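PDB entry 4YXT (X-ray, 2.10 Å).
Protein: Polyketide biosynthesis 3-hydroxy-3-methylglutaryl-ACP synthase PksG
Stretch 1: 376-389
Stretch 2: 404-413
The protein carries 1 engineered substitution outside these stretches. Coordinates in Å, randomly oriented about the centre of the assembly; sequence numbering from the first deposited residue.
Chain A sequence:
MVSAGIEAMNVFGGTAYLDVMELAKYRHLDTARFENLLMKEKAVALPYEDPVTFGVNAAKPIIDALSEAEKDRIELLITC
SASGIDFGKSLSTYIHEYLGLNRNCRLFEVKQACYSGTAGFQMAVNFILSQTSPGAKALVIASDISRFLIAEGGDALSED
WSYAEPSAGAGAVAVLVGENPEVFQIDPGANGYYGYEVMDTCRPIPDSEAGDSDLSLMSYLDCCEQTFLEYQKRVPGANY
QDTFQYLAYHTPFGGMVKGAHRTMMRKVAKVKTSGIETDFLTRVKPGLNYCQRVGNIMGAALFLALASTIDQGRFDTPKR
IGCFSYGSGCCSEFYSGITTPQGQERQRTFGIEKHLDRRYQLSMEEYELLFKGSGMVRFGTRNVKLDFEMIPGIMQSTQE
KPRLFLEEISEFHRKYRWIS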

ATOM      1  N   MET A 376      -6.744  -0.616  25.831  1.00 73.24           N
ATOM      2  CA  MET A 376      -7.998   0.128  25.764  1.00 71.86           C
ATOM      3  C   MET A 376      -8.257   0.512  24.331  1.00 69.82           C
ATOM      4  O   MET A 376      -9.325   0.176  23.761  1.00 69.13           O
ATOM      5  CB  MET A 376      -7.948   1.394  26.636  1.00 76.08           C
ATOM      6  CG  MET A 376      -8.969   2.470  26.268  1.00 72.81           C
ATOM      7  SD  MET A 376      -8.878   3.902  27.360  1.00 73.60           S
ATOM      8  CE  MET A 376     -10.210   3.526  28.515  1.00 70.22           C
ATOM      9  N   VAL A 377      -7.293   1.220  23.735  1.00 60.13           N
ATOM     10  CA  VAL A 377      -7.504   1.693  22.374  1.00 51.11           C
ATOM     11  C   VAL A 377      -7.241   0.518  21.411  1.00 45.36           C
ATOM     12  O   VAL A 377      -6.254   0.444  20.713  1.00 41.86           O
ATOM     13  CB  VAL A 377      -6.754   2.993  22.064  1.00 48.70           C
ATOM     14  CG1 VAL A 377      -7.146   3.492  20.684  1.00 48.69           C
ATOM     15  CG2 VAL A 377      -7.098   4.054  23.099  1.00 45.04           C
ATOM     16  N   ARG A 378      -8.186  -0.404  21.423  1.00 43.62           N
ATOM     17  CA  ARG A 378      -8.161  -1.578  20.587  1.00 41.66           C
ATOM     18  C   ARG A 378      -8.523  -1.115  19.178  1.00 41.23           C
ATOM     19  O   ARG A 378      -9.211  -0.087  18.991  1.00 38.73           O
ATOM     20  CB  ARG A 378      -9.160  -2.612  21.119  1.00 38.23           C
ATOM     21  N   PHE A 379      -8.060  -1.893  18.202  1.00 40.88           N
ATOM     22  CA  PHE A 379      -8.182  -1.562  16.790  1.00 37.54           C
ATOM     23  C   PHE A 379      -9.582  -1.130  16.329  1.00 38.38           C
ATOM     24  O   PHE A 379      -9.729  -0.181  15.574  1.00 45.52           O
ATOM     25  CB  PHE A 379      -7.690  -2.720  15.937  1.00 36.13           C
ATOM     26  CG  PHE A 379      -8.141  -2.644  14.523  1.00 33.59           C
ATOM     27  CD1 PHE A 379      -9.284  -3.324  14.106  1.00 33.65           C
ATOM     28  CD2 PHE A 379      -7.444  -1.889  13.617  1.00 31.77           C
ATOM     29  CE1 PHE A 379      -9.714  -3.245  12.792  1.00 33.63           C
ATOM     30  CE2 PHE A 379      -7.867  -1.810  12.290  1.00 34.40           C
ATOM     31  CZ  PHE A 379      -8.982  -2.501  11.872  1.00 30.35           C
ATOM     32  N   GLY A 380     -10.632  -1.779  16.743  1.00 30.02           N
ATOM     33  CA  GLY A 380     -11.895  -1.274  16.224  1.00 31.53           C
ATOM     34  C   GLY A 380     -12.612  -0.206  17.043  1.00 30.03           C
ATOM     35  O   GLY A 380     -13.784   0.026  16.839  1.00 31.88           O
ATOM     36  N   THR A 381     -11.945   0.426  17.993  1.00 32.78           N
ATOM     37  CA  THR A 381     -12.624   1.354  18.923  1.00 32.33           C
ATOM     38  C   THR A 381     -13.459   2.449  18.234  1.00 36.12           C
ATOM     39  O   THR A 381     -12.952   3.186  17.387  1.00 38.10           O
ATOM     40  CB  THR A 381     -11.591   1.995  19.872  1.00 33.01           C
ATOM     41  OG1 THR A 381     -10.889   0.967  20.580  1.00 32.97           O
ATOM     42  CG2 THR A 381     -12.227   2.970  20.848  1.00 32.11           C
ATOM     43  N   ARG A 382     -14.731   2.557  18.626  1.00 35.40           N
ATOM     44  CA  ARG A 382     -15.679   3.491  18.044  1.00 35.70           C
ATOM     45  C   ARG A 382     -15.756   4.829  18.787  1.00 35.30           C
ATOM     46  O   ARG A 382     -15.757   5.907  18.155  1.00 33.19           O
ATOM     47  CB  ARG A 382     -17.055   2.868  18.046  1.00 37.49           C
ATOM     48  CG  ARG A 382     -18.083   3.620  17.203  1.00 41.78           C
ATOM     49  CD  ARG A 382     -19.494   3.403  17.738  1.00 41.83           C
ATOM     50  NE  ARG A 382     -20.420   2.996  16.690  1.00 45.62           N
ATOM     51  CZ  ARG A 382     -20.734   1.735  16.401  1.00 47.34           C
ATOM     52  NH1 ARG A 382     -20.203   0.708  17.080  1.00 51.85           N
ATOM     53  NH2 ARG A 382     -21.607   1.499  15.430  1.00 45.70           N
ATOM     54  N   ASN A 383     -15.846   4.748  20.116  1.00 34.98           N
ATOM     55  CA  ASN A 383     -15.749   5.954  20.991  1.00 37.02           C
ATOM     56  C   ASN A 383     -14.828   5.724  22.183  1.00 32.79           C
ATOM     57  O   ASN A 383     -14.913   4.704  22.832  1.00 39.10           O
ATOM     58  CB  ASN A 383     -17.138   6.407  21.496  1.00 34.51           C
ATOM     59  CG  ASN A 383     -18.072   6.799  20.366  1.00 35.41           C
ATOM     60  OD1 ASN A 383     -18.029   7.913  19.851  1.00 40.46           O
ATOM     61  ND2 ASN A 383     -18.911   5.875  19.965  1.00 36.73           N
ATOM     62  N   VAL A 384     -13.953   6.679  22.449  1.00 32.71           N
ATOM     63  CA  VAL A 384     -13.155   6.715  23.658  1.00 33.91           C
ATOM     64  C   VAL A 384     -12.691   8.139  23.872  1.00 34.06           C
ATOM     65  O   VAL A 384     -12.373   8.835  22.911  1.00 30.74           O
ATOM     66  CB  VAL A 384     -11.926   5.781  23.589  1.00 36.86           C
ATOM     67  CG1 VAL A 384     -11.147   5.933  22.280  1.00 40.39           C
ATOM     68  CG2 VAL A 384     -10.979   6.048  24.762  1.00 38.46           C
ATOM     69  N   LYS A 385     -12.649   8.600  25.116  1.00 36.63           N
ATOM     70  CA  LYS A 385     -11.889   9.825  25.392  1.00 38.84           C
ATOM     71  C   LYS A 385     -10.638   9.429  26.165  1.00 38.92           C
ATOM     72  O   LYS A 385     -10.699   8.609  27.061  1.00 48.10           O
ATOM     73  CB  LYS A 385     -12.734  10.886  26.110  1.00 39.35           C
ATOM     74  N   LEU A 386      -9.497   9.986  25.784  1.00 43.06           N
ATOM     75  CA  LEU A 386      -8.221   9.679  26.433  1.00 44.25           C
ATOM     76  C   LEU A 386      -7.807  10.696  27.506  1.00 44.28           C
ATOM     77  O   LEU A 386      -8.232  11.854  27.470  1.00 43.56           O
ATOM     78  CB  LEU A 386      -7.121   9.555  25.365  1.00 43.67           C
ATOM     79  CG  LEU A 386      -7.250   8.203  24.651  1.00 42.58           C
ATOM     80  CD1 LEU A 386      -7.402   8.396  23.162  1.00 44.45           C
ATOM     81  CD2 LEU A 386      -6.105   7.267  24.992  1.00 42.90           C
ATOM     82  N   ASP A 387      -6.974  10.239  28.444  1.00 45.49           N
ATOM     83  CA  ASP A 387      -6.459  11.078  29.537  1.00 47.12           C
ATOM     84  C   ASP A 387      -4.952  11.157  29.532  1.00 45.36           C
ATOM     85  O   ASP A 387      -4.241  10.194  29.803  1.00 39.97           O
ATOM     86  CB  ASP A 387      -6.922  10.586  30.908  1.00 51.17           C
ATOM     87  CG  ASP A 387      -6.161  11.265  32.046  1.00 52.38           C
ATOM     88  OD1 ASP A 387      -6.288  12.506  32.254  1.00 46.46           O
ATOM     89  OD2 ASP A 387      -5.373  10.548  32.692  1.00 57.57           O
ATOM     90  N   PHE A 388      -4.472  12.357  29.255  1.00 50.14           N
ATOM     91  CA  PHE A 388      -3.073  12.613  29.180  1.00 51.50           C
ATOM     92  C   PHE A 388      -2.416  12.587  30.551  1.00 53.97           C
ATOM     93  O   PHE A 388      -1.271  12.963  30.673  1.00 59.67           O
ATOM     94  CB  PHE A 388      -2.857  13.965  28.502  1.00 57.63           C
ATOM     95  CG  PHE A 388      -3.373  14.031  27.084  1.00 60.07           C
ATOM     96  CD1 PHE A 388      -3.334  12.916  26.252  1.00 59.41           C
ATOM     97  CD2 PHE A 388      -3.876  15.221  26.578  1.00 61.32           C
ATOM     98  CE1 PHE A 388      -3.796  12.988  24.958  1.00 59.60           C
ATOM     99  CE2 PHE A 388      -4.340  15.298  25.278  1.00 63.94           C
ATOM    100  CZ  PHE A 388      -4.293  14.179  24.466  1.00 62.48           C
ATOM    101  N   GLU A 389      -3.136  12.141  31.577  1.00 65.36           N
ATOM    102  CA  GLU A 389      -2.608  12.036  32.949  1.00 70.30           C
ATOM    103  C   GLU A 389      -2.541  10.576  33.434  1.00 68.72           C
ATOM    104  O   GLU A 389      -2.176  10.322  34.576  1.00 70.19           O
ATOM    105  CB  GLU A 389      -3.469  12.871  33.924  1.00 71.24           C
ATOM    106  CG  GLU A 389      -3.694  14.332  33.529  1.00 68.68           C
ATOM    107  CD  GLU A 389      -2.503  15.237  33.797  1.00 69.63           C
ATOM    108  OE1 GLU A 389      -2.668  16.470  33.693  1.00 72.09           O
ATOM    109  OE2 GLU A 389      -1.403  14.738  34.118  1.00 75.18           O
ATOM    110  N   LEU A 404       1.950  15.754  18.603  1.00 31.29           N
ATOM    111  CA  LEU A 404       0.574  15.404  18.374  1.00 26.60           C
ATOM    112  C   LEU A 404       0.209  14.280  19.261  1.00 28.09           C
ATOM    113  O   LEU A 404       0.993  13.366  19.473  1.00 29.74           O
ATOM    114  CB  LEU A 404       0.336  14.981  16.936  1.00 26.76           C
ATOM    115  CG  LEU A 404      -1.118  15.104  16.474  1.00 27.49           C
ATOM    116  CD1 LEU A 404      -1.533  16.565  16.402  1.00 25.74           C
ATOM    117  CD2 LEU A 404      -1.361  14.480  15.094  1.00 28.89           C
ATOM    118  N   PHE A 405      -1.008  14.302  19.757  1.00 28.76           N
ATOM    119  CA  PHE A 405      -1.502  13.197  20.565  1.00 31.52           C
ATOM    120  C   PHE A 405      -2.928  12.903  20.230  1.00 29.36           C
ATOM    121  O   PHE A 405      -3.628  13.786  19.786  1.00 31.31           O
ATOM    122  CB  PHE A 405      -1.346  13.506  22.058  1.00 35.37           C
ATOM    123  CG  PHE A 405       0.066  13.461  22.506  1.00 39.73           C
ATOM    124  CD1 PHE A 405       0.749  12.246  22.530  1.00 40.76           C
ATOM    125  CD2 PHE A 405       0.741  14.619  22.845  1.00 41.83           C
ATOM    126  CE1 PHE A 405       2.078  12.191  22.886  1.00 42.41           C
ATOM    127  CE2 PHE A 405       2.071  14.562  23.221  1.00 44.56           C
ATOM    128  CZ  PHE A 405       2.739  13.350  23.246  1.00 44.50           C
ATOM    129  N   LEU A 406      -3.328  11.649  20.422  1.00 28.52           N
ATOM    130  CA  LEU A 406      -4.687  11.227  20.190  1.00 29.51           C
ATOM    131  C   LEU A 406      -5.488  11.694  21.392  1.00 32.08           C
ATOM    132  O   LEU A 406      -5.192  11.316  22.525  1.00 32.83           O
ATOM    133  CB  LEU A 406      -4.762   9.698  20.102  1.00 29.57           C
ATOM    134  CG  LEU A 406      -6.108   9.009  19.893  1.00 29.66           C
ATOM    135  CD1 LEU A 406      -6.915   9.528  18.710  1.00 29.14           C
ATOM    136  CD2 LEU A 406      -5.928   7.501  19.740  1.00 30.43           C
ATOM    137  N   GLU A 407      -6.505  12.503  21.136  1.00 33.90           N
ATOM    138  CA  GLU A 407      -7.322  13.081  22.181  1.00 34.18           C
ATOM    139  C   GLU A 407      -8.581  12.242  22.395  1.00 33.73           C
ATOM    140  O   GLU A 407      -9.029  12.076  23.507  1.00 28.21           O
ATOM    141  CB  GLU A 407      -7.692  14.509  21.764  1.00 39.73           C
ATOM    142  CG  GLU A 407      -8.296  15.406  22.848  1.00 44.20           C
ATOM    143  CD  GLU A 407      -9.240  16.459  22.283  1.00 49.47           C
ATOM    144  OE1 GLU A 407      -9.974  16.162  21.299  1.00 56.99           O
ATOM    145  OE2 GLU A 407      -9.262  17.583  22.835  1.00 53.03           O
ATOM    146  N   GLU A 408      -9.157  11.727  21.309  1.00 35.55           N
ATOM    147  CA  GLU A 408     -10.449  11.084  21.379  1.00 35.42           C
ATOM    148  C   GLU A 408     -10.811  10.425  20.046  1.00 30.55           C
ATOM    149  O   GLU A 408     -10.397  10.886  18.996  1.00 28.77           O
ATOM    150  CB  GLU A 408     -11.498  12.160  21.668  1.00 42.82           C
ATOM    151  CG  GLU A 408     -12.863  11.644  22.102  1.00 50.39           C
ATOM    152  CD  GLU A 408     -13.997  12.574  21.688  1.00 60.64           C
ATOM    153  OE1 GLU A 408     -13.733  13.775  21.416  1.00 61.19           O
ATOM    154  OE2 GLU A 408     -15.156  12.094  21.629  1.00 63.28           O
ATOM    155  N   ILE A 409     -11.654   9.406  20.097  1.00 27.39           N
ATOM    156  CA  ILE A 409     -12.283   8.847  18.890  1.00 29.38           C
ATOM    157  C   ILE A 409     -13.783   8.979  19.090  1.00 30.14           C
ATOM    158  O   ILE A 409     -14.300   8.540  20.120  1.00 37.72           O
ATOM    159  CB  ILE A 409     -11.863   7.376  18.658  1.00 25.68           C
ATOM    160  CG1 ILE A 409     -10.350   7.243  18.738  1.00 24.03           C
ATOM    161  CG2 ILE A 409     -12.364   6.830  17.331  1.00 26.43           C
ATOM    162  CD1 ILE A 409      -9.829   5.825  18.611  1.00 25.41           C
ATOM    163  N   SER A 410     -14.482   9.629  18.156  1.00 32.43           N
ATOM    164  CA  SER A 410     -15.952   9.604  18.147  1.00 35.07           C
ATOM    165  C   SER A 410     -16.469   9.229  16.785  1.00 34.28           C
ATOM    166  O   SER A 410     -15.979   9.724  15.765  1.00 38.14           O
ATOM    167  CB  SER A 410     -16.550  10.943  18.556  1.00 36.02           C
ATOM    168  OG  SER A 410     -15.865  11.983  17.916  1.00 39.76           O
ATOM    169  N   GLU A 411     -17.463   8.351  16.792  1.00 33.22           N
ATOM    170  CA  GLU A 411     -17.996   7.713  15.596  1.00 33.36           C
ATOM    171  C   GLU A 411     -16.892   7.193  14.629  1.00 31.34           C
ATOM    172  O   GLU A 411     -16.973   7.349  13.424  1.00 34.24           O
ATOM    173  CB  GLU A 411     -18.961   8.667  14.949  1.00 35.68           C
ATOM    174  CG  GLU A 411     -19.933   9.239  15.957  1.00 41.05           C
ATOM    175  CD  GLU A 411     -20.535   8.170  16.854  1.00 46.92           C
ATOM    176  OE1 GLU A 411     -21.544   7.555  16.455  1.00 52.03           O
ATOM    177  OE2 GLU A 411     -19.990   7.944  17.961  1.00 57.49           O
ATOM    178  N   PHE A 412     -15.887   6.549  15.216  1.00 31.40           N
ATOM    179  CA  PHE A 412     -14.643   6.114  14.553  1.00 34.21           C
ATOM    180  C   PHE A 412     -13.748   7.240  14.049  1.00 30.69           C
ATOM    181  O   PHE A 412     -12.635   6.970  13.647  1.00 32.70           O
ATOM    182  CB  PHE A 412     -14.886   5.106  13.424  1.00 32.68           C
ATOM    183  CG  PHE A 412     -15.720   3.905  13.825  1.00 33.02           C
ATOM    184  CD1 PHE A 412     -15.159   2.861  14.536  1.00 31.44           C
ATOM    185  CD2 PHE A 412     -17.061   3.802  13.421  1.00 34.06           C
ATOM    186  CE1 PHE A 412     -15.904   1.745  14.862  1.00 31.58           C
ATOM    187  CE2 PHE A 412     -17.809   2.675  13.714  1.00 30.15           C
ATOM    188  CZ  PHE A 412     -17.224   1.647  14.437  1.00 34.12           C
ATOM    189  N   HIS A 413     -14.166   8.495  14.147  1.00 28.21           N
ATOM    190  CA  HIS A 413     -13.294   9.580  13.721  1.00 27.44           C
ATOM    191  C   HIS A 413     -12.264   9.929  14.814  1.00 26.64           C
ATOM    192  O   HIS A 413     -12.617  10.277  15.936  1.00 28.05           O
ATOM    193  CB  HIS A 413     -14.143  10.774  13.296  1.00 30.16           C
ATOM    194  CG  HIS A 413     -13.355  11.917  12.763  1.00 32.88           C
ATOM    195  ND1 HIS A 413     -12.316  11.763  11.869  1.00 35.58           N
ATOM    196  CD2 HIS A 413     -13.444  13.242  13.011  1.00 35.76           C
ATOM    197  CE1 HIS A 413     -11.789  12.945  11.609  1.00 33.15           C
ATOM    198  NE2 HIS A 413     -12.450  13.857  12.294  1.00 33.78           N
TER

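The contact is built on a short antiparallel pairing, and the side chains fill in around it. Val 384 and Ile 409 exchange two hydrogen bonds, Val 384 N to Ile 409 O and Ile 409 N to Val 384 O, both 3.0 Å. Leu 386 N to Glu 407 O (3.1 Å) and Phe 412 N to Arg 382 O (3.0 Å) extend the ladder in both directions, the latter reaching into the type I' turn from Ser 410 to His 413.

Beta-branched residues suit the central pair. Val 384 (chi1 p) and Ile 409 (m, then t) share one face of the sheet, with Val 384 CG1 3.9 Å from Ile 409 CG1. The extended end of Ile 409 carries CD1 to within 4.1 Å of Val 377 CG1, so a buried side chain also gathers the loop before the strand. On the other face, Lys 385, modelled only to CB, lies beside Glu 408, whose CG is 4.1 Å from that CB; the contact is aliphatic.

Further along, Leu 386 points toward the partner strand and sets CD1 3.6 Å from Leu 406 CG. Phe 388, chi1 m, brings its ring up to the strand: CE1 is 3.3 Å from Leu 406 O, at the ring edge, and 3.8 Å from Phe 405 CB.

At the turn end, Phe 412, Asn 383 and Glu 411 bring their ends nearer after sideways or away starts. Phe 412 (m) offers a ring face to Arg 382, whose t chi1 places CG 3.6 Å from the ring centroid, an exposed arginine using its methylenes as cover. Asn 383, in m, turns OD1 to accept from Glu 411 N (3.1 Å), while its ND2 gives a weak bond to Glu 411 OE2 (3.1 Å). The amide thus serves both backbone and carboxylate, and Glu 411 folds back through two m torsions to meet it, though Asn 383 OD1 and Glu 411 OE2, both acceptors, come within 2.7 Å, so the fit is imperfect.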